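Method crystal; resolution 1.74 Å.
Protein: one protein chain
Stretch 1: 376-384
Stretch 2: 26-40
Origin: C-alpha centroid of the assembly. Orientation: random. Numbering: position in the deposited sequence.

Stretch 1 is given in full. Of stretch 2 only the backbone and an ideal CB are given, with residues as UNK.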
# COMPACT_ATOMS: atom_id res chain seq x y z
N LYS A 376 1.13 -2.66 16.71
CA LYS A 376 0.68 -3.05 18.05
C LYS A 376 1.60 -4.07 18.68
O LYS A 376 1.76 -4.06 19.90
CB LYS A 376 -0.74 -3.64 18.00
CG LYS A 376 -1.80 -2.74 17.40
CD LYS A 376 -2.23 -1.65 18.34
CE LYS A 376 -3.31 -0.80 17.69
NZ LYS A 376 -3.93 0.17 18.63
N GLN A 377 2.19 -4.95 17.88
CA GLN A 377 2.97 -6.07 18.43
C GLN A 377 4.42 -6.21 17.94
O GLN A 377 5.13 -7.08 18.39
CB GLN A 377 2.21 -7.39 18.23
CG GLN A 377 0.85 -7.41 18.91
CD GLN A 377 0.25 -8.80 18.94
OE1 GLN A 377 0.98 -9.78 19.09
NE2 GLN A 377 -1.07 -8.89 18.82
N ARG A 378 4.86 -5.30 17.07
CA ARG A 378 6.17 -5.37 16.43
C ARG A 378 6.49 -6.73 15.83
O ARG A 378 7.61 -7.22 15.95
CB ARG A 378 7.28 -4.91 17.40
CG ARG A 378 7.13 -3.46 17.79
CD ARG A 378 7.60 -2.57 16.65
NE ARG A 378 7.61 -1.18 17.08
CZ ARG A 378 6.63 -0.32 16.90
NH1 ARG A 378 5.53 -0.65 16.25
NH2 ARG A 378 6.77 0.91 17.37
N LYS A 379 5.51 -7.31 15.16
CA LYS A 379 5.69 -8.52 14.34
C LYS A 379 5.41 -8.15 12.90
O LYS A 379 4.51 -7.33 12.64
CB LYS A 379 4.73 -9.61 14.77
CG LYS A 379 5.09 -10.20 16.13
CD LYS A 379 4.00 -11.15 16.59
CE LYS A 379 4.45 -11.95 17.80
NZ LYS A 379 3.50 -13.06 18.09
N LEU A 380 6.21 -8.70 11.99
CA LEU A 380 6.07 -8.45 10.55
C LEU A 380 5.55 -9.70 9.87
O LEU A 380 6.29 -10.72 9.75
CB LEU A 380 7.41 -8.05 9.91
CG LEU A 380 7.45 -7.73 8.42
CD1 LEU A 380 6.48 -6.58 8.13
CD2 LEU A 380 8.86 -7.37 7.99
N HIS A 381 4.31 -9.63 9.44
CA HIS A 381 3.65 -10.70 8.71
C HIS A 381 3.37 -10.19 7.33
O HIS A 381 2.82 -9.08 7.17
CB HIS A 381 2.36 -11.12 9.40
CG HIS A 381 2.56 -11.90 10.67
ND1 HIS A 381 1.54 -12.59 11.27
CD2 HIS A 381 3.66 -12.10 11.45
CE1 HIS A 381 1.98 -13.17 12.38
NE2 HIS A 381 3.27 -12.89 12.51
N LEU A 382 3.78 -10.98 6.35
CA LEU A 382 3.62 -10.66 4.94
C LEU A 382 2.63 -11.60 4.26
O LEU A 382 2.63 -12.83 4.50
CB LEU A 382 4.98 -10.77 4.23
CG LEU A 382 6.12 -9.89 4.71
CD1 LEU A 382 7.45 -10.29 4.08
CD2 LEU A 382 5.80 -8.45 4.35
N PHE A 383 1.84 -11.02 3.36
CA PHE A 383 1.01 -11.74 2.40
C PHE A 383 1.92 -12.23 1.27
O PHE A 383 2.46 -11.43 0.51
CB PHE A 383 -0.09 -10.82 1.84
CG PHE A 383 -1.13 -11.52 0.95
CD1 PHE A 383 -0.79 -11.98 -0.33
CD2 PHE A 383 -2.44 -11.70 1.38
CE1 PHE A 383 -1.73 -12.63 -1.15
CE2 PHE A 383 -3.38 -12.32 0.56
CZ PHE A 383 -3.03 -12.81 -0.71
N VAL A 384 2.07 -13.54 1.15
CA VAL A 384 3.02 -14.12 0.19
C VAL A 384 2.29 -15.13 -0.70
O VAL A 384 1.67 -16.06 -0.21
CB VAL A 384 4.18 -14.78 0.93
CG1 VAL A 384 5.09 -15.54 -0.03
CG2 VAL A 384 4.99 -13.72 1.66
N UNK A 26 -5.78 -2.96 3.24
CA UNK A 26 -4.83 -4.04 3.46
C UNK A 26 -5.28 -5.37 2.85
O UNK A 26 -6.49 -5.61 2.57
CB UNK A 26 -4.60 -4.22 4.96
N UNK A 27 -4.31 -6.22 2.58
CA UNK A 27 -4.60 -7.61 2.27
C UNK A 27 -4.71 -8.44 3.55
O UNK A 27 -5.37 -9.47 3.56
CB UNK A 27 -3.52 -8.19 1.35
N UNK A 28 -4.04 -7.98 4.60
CA UNK A 28 -3.85 -8.73 5.85
C UNK A 28 -3.87 -7.72 7.00
O UNK A 28 -3.22 -6.66 6.93
CB UNK A 28 -2.54 -9.53 5.84
N UNK A 29 -4.63 -8.02 8.05
CA UNK A 29 -4.81 -7.08 9.11
C UNK A 29 -5.24 -7.75 10.39
O UNK A 29 -6.15 -8.58 10.39
CB UNK A 29 -5.83 -6.02 8.70
N UNK A 30 -4.55 -7.39 11.47
CA UNK A 30 -4.85 -7.88 12.82
C UNK A 30 -5.79 -6.93 13.58
O UNK A 30 -5.60 -5.73 13.58
CB UNK A 30 -3.55 -8.06 13.61
N UNK A 31 -6.76 -7.51 14.28
CA UNK A 31 -7.56 -6.76 15.26
C UNK A 31 -7.54 -7.62 16.52
O UNK A 31 -7.97 -8.77 16.50
CB UNK A 31 -8.98 -6.48 14.77
N UNK A 32 -6.96 -7.09 17.58
CA UNK A 32 -6.83 -7.87 18.82
C UNK A 32 -5.86 -9.03 18.59
O UNK A 32 -4.73 -8.83 18.13
CB UNK A 32 -8.19 -8.39 19.28
N UNK A 33 -6.29 -10.24 18.93
CA UNK A 33 -5.47 -11.41 18.64
C UNK A 33 -5.94 -12.22 17.43
O UNK A 33 -5.58 -13.38 17.29
CB UNK A 33 -5.44 -12.32 19.87
N UNK A 34 -6.74 -11.61 16.56
CA UNK A 34 -7.23 -12.28 15.34
C UNK A 34 -6.64 -11.59 14.14
O UNK A 34 -6.52 -10.38 14.11
CB UNK A 34 -8.76 -12.27 15.26
N UNK A 35 -6.28 -12.37 13.14
CA UNK A 35 -5.77 -11.81 11.90
C UNK A 35 -6.71 -12.18 10.76
O UNK A 35 -7.18 -13.33 10.68
CB UNK A 35 -4.35 -12.30 11.62
N UNK A 36 -6.95 -11.21 9.91
CA UNK A 36 -7.87 -11.30 8.80
C UNK A 36 -7.12 -11.17 7.51
O UNK A 36 -6.13 -10.43 7.43
CB UNK A 36 -8.96 -10.23 8.90
N UNK A 37 -7.61 -11.86 6.48
CA UNK A 37 -6.97 -11.87 5.18
C UNK A 37 -8.05 -11.84 4.12
O UNK A 37 -9.21 -12.21 4.38
CB UNK A 37 -6.06 -13.09 5.01
N UNK A 38 -7.70 -11.39 2.92
CA UNK A 38 -8.64 -11.39 1.82
C UNK A 38 -7.87 -11.64 0.53
O UNK A 38 -6.74 -11.20 0.39
CB UNK A 38 -9.42 -10.07 1.76
N UNK A 39 -8.53 -12.33 -0.39
CA UNK A 39 -7.97 -12.63 -1.69
C UNK A 39 -9.05 -13.10 -2.62
O UNK A 39 -10.18 -13.38 -2.18
CB UNK A 39 -6.86 -13.68 -1.58
N UNK A 40 -8.71 -13.16 -3.91
CA UNK A 40 -9.57 -13.82 -4.88
C UNK A 40 -9.14 -15.27 -5.08
O UNK A 40 -7.95 -15.56 -5.28
CB UNK A 40 -9.55 -13.07 -6.21

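Positions 28-31 and 34-40 form a hairpin, and the strand 381-384 runs beside it, at 145° to the first arm and 17° to the second. Stretch 1 offers the Phe383 ring, the His381 imidazole and, near the turn, the Gln377 amide.

Position 26 follows a cis peptide bond and its CB finds nothing of stretch 1 nearby, so the contact sets no preference. It is Asn26, whose ND2 donates to the backbone O of position 28 (3.0 Å).

At position 27 the CB points toward stretch 1, and the ideal CB lies 3.7 Å from Phe383 CD2. With the ring so close, something short is the easy choice: alanine, serine, perhaps cysteine. The residue is Ser27, chi1 p, with OG 3.5 Å from Phe383 CB and its hydrogen bonding satisfied elsewhere in the structure.

Position 28 also points toward the strand, but its ideal CB is 4.9 Å from Phe383 CB, leaving room for a branched or longer apolar chain such as leucine, isoleucine or methionine. Leu28 (t, p) lays CD2 along the strand, 3.8 Å from His381 O and 4.1 Å from His381 CB, so it packs on backbone as well as side chain.

Position 29 is out of reach and unconstrained here; it is Val29. Position 30 turns toward stretch 1 across open space, where many side chains would serve; Thr30 stays short, its CG2 4.6 Å from Gln377 NE2 at the nearest. Position 31 points away and is His31, the first residue of a type II' turn.

Position 32 has phi/psi of 67/-128, and the positive phi favours glycine. Gly32 it is, and its carbonyl does the work: a water donates to Gly32 O (2.8 Å from the water O) and accepts from Gln377 NE2 (3.1 Å from NE2 to the water O), bridging the two.

Position 33 points sideways and would tolerate polar residues; Asp33 leads its end away. Position 34 is out of reach and holds Glu34, closing the turn.

Position 35 points toward stretch 1 from a distance, with His381 ND1 as a possible partner. A long side chain ending in a polar group is wanted: glutamine, glutamate or lysine could be considered. Gln35 extends (t, t) and NE2 donates to His381 ND1 at 3.1 Å, approaching the ring at its edge, where the nitrogen lone pair lies. This is the one direct hydrogen bond between the stretches.

Positions 36 and 40 are out of reach: Tyr36 and Tyr40. Position 37 faces Phe383, its ideal CB 5.3 Å from CE2, suiting valine, isoleucine or leucine. Ile37 brings CG1 to 3.8 Å from Phe383 CE2.

Position 38 points away, leaving the side chain free; Ser38 contributes its backbone O, 3.5 Å from Phe383 CE2. Position 39 points its CB toward stretch 1, ideally 4.0 Å from Phe383 CZ; alanine would suit, or a larger side chain whose rotamer carries it off the ring. Tyr39, chi1 p, sets CB at the ring edge, 4.1 Å from Phe383 CZ, and leads its end away.

Stretch 2, residues 26-40: NSLVTHGDEQYISYY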
# COMPACT_ATOMS: atom_id res chain seq x y z
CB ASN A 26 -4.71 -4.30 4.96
CG ASN A 26 -3.86 -3.28 5.66
OD1 ASN A 26 -3.71 -2.13 5.22
ND2 ASN A 26 -3.30 -3.69 6.79
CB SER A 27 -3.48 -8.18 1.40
OG SER A 27 -2.22 -8.09 2.06
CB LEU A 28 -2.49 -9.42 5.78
CG LEU A 28 -2.00 -10.40 6.83
CD1 LEU A 28 -2.85 -11.66 6.80
CD2 LEU A 28 -0.53 -10.73 6.55
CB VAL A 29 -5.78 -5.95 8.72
CG1 VAL A 29 -7.17 -6.48 8.43
CG2 VAL A 29 -5.87 -4.93 9.85
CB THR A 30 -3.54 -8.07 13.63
OG1 THR A 30 -2.83 -9.22 13.11
CG2 THR A 30 -3.81 -8.30 15.13
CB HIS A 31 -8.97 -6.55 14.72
CG HIS A 31 -9.83 -5.71 15.60
ND1 HIS A 31 -9.73 -4.34 15.66
CD2 HIS A 31 -10.82 -6.05 16.46
CE1 HIS A 31 -10.60 -3.87 16.53
NE2 HIS A 31 -11.28 -4.89 17.02
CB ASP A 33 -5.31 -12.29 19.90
CG ASP A 33 -6.54 -13.10 20.25
OD1 ASP A 33 -7.65 -12.87 19.71
OD2 ASP A 33 -6.39 -14.02 21.09
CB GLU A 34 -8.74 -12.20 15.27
CG GLU A 34 -9.33 -13.06 16.37
CD GLU A 34 -10.83 -13.02 16.51
OE1 GLU A 34 -11.50 -12.09 16.03
OE2 GLU A 34 -11.34 -13.95 17.15
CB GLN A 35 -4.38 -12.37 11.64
CG GLN A 35 -3.69 -11.85 10.42
CD GLN A 35 -2.32 -12.45 10.29
OE1 GLN A 35 -2.17 -13.66 10.08
NE2 GLN A 35 -1.31 -11.64 10.44
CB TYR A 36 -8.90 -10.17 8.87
CG TYR A 36 -9.82 -10.25 10.05
CD1 TYR A 36 -9.44 -9.74 11.31
CD2 TYR A 36 -11.08 -10.82 9.93
CE1 TYR A 36 -10.28 -9.85 12.40
CE2 TYR A 36 -11.93 -10.90 11.01
CZ TYR A 36 -11.54 -10.41 12.23
OH TYR A 36 -12.40 -10.51 13.30
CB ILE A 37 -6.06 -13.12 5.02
CG1 ILE A 37 -5.06 -12.95 3.87
CG2 ILE A 37 -6.90 -14.39 4.88
CD1 ILE A 37 -4.03 -14.06 3.84
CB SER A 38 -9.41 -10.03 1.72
OG SER A 38 -8.55 -8.92 1.57
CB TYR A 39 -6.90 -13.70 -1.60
CG TYR A 39 -7.33 -15.00 -1.00
CD1 TYR A 39 -7.25 -15.20 0.38
CD2 TYR A 39 -7.75 -16.06 -1.81
CE1 TYR A 39 -7.61 -16.42 0.94
CE2 TYR A 39 -8.11 -17.28 -1.24
CZ TYR A 39 -8.05 -17.43 0.14
OH TYR A 39 -8.37 -18.63 0.70
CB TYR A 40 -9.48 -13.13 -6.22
CG TYR A 40 -10.00 -11.70 -6.29
CD1 TYR A 40 -11.36 -11.44 -6.22
CD2 TYR A 40 -9.14 -10.63 -6.53
CE1 TYR A 40 -11.83 -10.14 -6.29
CE2 TYR A 40 -9.59 -9.33 -6.62
CZ TYR A 40 -10.96 -9.09 -6.53
OH TYR A 40 -11.48 -7.80 -6.63
O HOH W 1 -3.01 -6.59 18.23
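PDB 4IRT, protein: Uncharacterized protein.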